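Local coordinates for protein chitinase (Paenibacillus sp. FPU-7, PDB 5GZT) that probably hydrolyses chitin and chitodextrins by cutting internal beta-1,4 links between N-acetylglucosamine units, through its two glycosyl hydrolase family 18 regions, at residues A442-T445 with Y450-L453. Numbering follows the deposited sequence.
Sequences AQST and YYEL
Ser-444 and Tyr-451 make the closest approach of this contact. The hydroxyl of Ser-444 comes obliquely against the CD2-CE2 part of the ring, with OG 3.1 Å from CD2 and 3.2 Å from CE2 of Tyr-451. CG of Gln-443 reaches the same part of the ring, 3.7 Å from CE2 of Tyr-451. The Gln-443 chain crosses the tyrosine at about a right angle. Its CG lies anti to the backbone N (chi1 177°), and the chain then runs extended past the ring toward the phenol end. A water bridges the Ser-444 side chain to the Tyr-451 backbone. It donates to OG of Ser-444 at 2.6 Å and accepts from the backbone N of Tyr-451 at 2.8 Å.

The helix 425-447 and the strand 452-457 belong to the first glycosyl hydrolase family 18 region, a TIM barrel. The contact sits at the turn where the chain leaves the end of this outer helix and enters the next parallel barrel strand. Tyr-451 is buried just ahead of that strand, its ring folded back over the last turns of the helix.

Further out, OG of Ser-444 is hydrogen-bonded to the carbonyl of Lys-449, within the turn itself, and the Tyr-451 hydroxyl to OG1 of Thr-447, at the helix end. Leu-440 and, from helix 382-398, Met-396 also touch the Tyr-451 side chain. With an alanine at Tyr-451, the ring's place beside Ser-444 and Gln-443 is likely to be left as a gap, and Thr-447 would probably lose its phenol partner. Tyr-450 points its CB away from the helical segment, and its hydroxyl is hydrogen-bonded to Asp-477 and Lys-272.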
loop_
_atom_site.group_PDB
_atom_site.type_symbol
_atom_site.label_atom_id
_atom_site.label_comp_id
_atom_site.label_asym_id
_atom_site.label_seq_id
_atom_site.Cartn_x
_atom_site.Cartn_y
_atom_site.Cartn_z
ATOM N N ALA B 442 24.914 0.444 0.323
ATOM C CA ALA B 442 26.161 -0.093 -0.250
ATOM C C ALA B 442 25.799 -0.791 -1.531
ATOM O O ALA B 442 26.278 -0.440 -2.610
ATOM C CB ALA B 442 26.816 -1.065 0.725
ATOM N N GLN B 443 24.851 -1.710 -1.441
ATOM C CA GLN B 443 24.503 -2.489 -2.602
ATOM C C GLN B 443 23.951 -1.682 -3.777
ATOM O O GLN B 443 24.094 -2.054 -4.951
ATOM C CB GLN B 443 23.509 -3.573 -2.179
ATOM C CG GLN B 443 23.024 -4.419 -3.344
ATOM C CD GLN B 443 22.271 -5.644 -2.910
ATOM O OE1 GLN B 443 22.455 -6.163 -1.823
ATOM N NE2 GLN B 443 21.381 -6.076 -3.761
ATOM N N SER B 444 23.291 -0.588 -3.455
ATOM C CA SER B 444 22.650 0.257 -4.455
ATOM C C SER B 444 23.695 1.069 -5.220
ATOM O O SER B 444 23.456 1.522 -6.357
ATOM C CB SER B 444 21.590 1.175 -3.772
ATOM O OG SER B 444 20.315 0.502 -3.573
ATOM N N THR B 445 24.858 1.253 -4.609
ATOM C CA THR B 445 25.954 1.935 -5.316
ATOM C C THR B 445 26.402 1.073 -6.510
ATOM O O THR B 445 26.734 1.597 -7.572
ATOM C CB THR B 445 27.139 2.213 -4.404
ATOM O OG1 THR B 445 27.763 0.979 -4.102
ATOM C CG2 THR B 445 26.692 2.870 -3.096
ATOM N N TYR B 450 17.209 1.561 -5.963
ATOM C CA TYR B 450 16.915 1.932 -4.552
ATOM C C TYR B 450 16.061 0.872 -3.804
ATOM O O TYR B 450 15.131 0.314 -4.382
ATOM C CB TYR B 450 16.204 3.290 -4.502
ATOM C CG TYR B 450 15.903 3.670 -3.075
ATOM C CD1 TYR B 450 16.934 4.085 -2.210
ATOM C CD2 TYR B 450 14.600 3.559 -2.570
ATOM C CE1 TYR B 450 16.691 4.427 -0.879
ATOM C CE2 TYR B 450 14.338 3.893 -1.243
ATOM C CZ TYR B 450 15.349 4.318 -0.385
ATOM O OH TYR B 450 15.041 4.579 0.978
ATOM N N TYR B 451 16.430 0.572 -2.569
ATOM C CA TYR B 451 15.796 -0.469 -1.710
ATOM C C TYR B 451 15.153 0.204 -0.493
ATOM O O TYR B 451 15.785 1.042 0.167
ATOM C CB TYR B 451 16.807 -1.543 -1.194
ATOM C CG TYR B 451 17.600 -2.185 -2.335
ATOM C CD1 TYR B 451 16.930 -2.796 -3.390
ATOM C CD2 TYR B 451 19.023 -2.109 -2.392
ATOM C CE1 TYR B 451 17.628 -3.341 -4.465
ATOM C CE2 TYR B 451 19.753 -2.645 -3.490
ATOM C CZ TYR B 451 19.050 -3.252 -4.522
ATOM O OH TYR B 451 19.653 -3.825 -5.612
ATOM N N GLU B 452 13.928 -0.224 -0.171
ATOM C CA GLU B 452 13.181 0.269 0.989
ATOM C C GLU B 452 13.545 -0.485 2.253
ATOM O O GLU B 452 13.834 -1.659 2.221
ATOM C CB GLU B 452 11.666 0.136 0.753
ATOM C CG GLU B 452 11.039 1.071 -0.257
ATOM C CD GLU B 452 9.479 1.117 -0.149
ATOM O OE1 GLU B 452 8.897 0.150 0.384
ATOM O OE2 GLU B 452 8.823 2.105 -0.610
ATOM N N LEU B 453 13.533 0.201 3.371
ATOM C CA LEU B 453 13.606 -0.426 4.669
ATOM C C LEU B 453 12.460 0.113 5.520
ATOM O O LEU B 453 12.252 1.339 5.614
ATOM C CB LEU B 453 14.904 -0.109 5.371
ATOM C CG LEU B 453 15.093 -0.808 6.696
ATOM C CD1 LEU B 453 15.259 -2.324 6.537
ATOM C CD2 LEU B 453 16.284 -0.229 7.398
HETATM O O HOH W 1 18.887 1.569 -1.614
#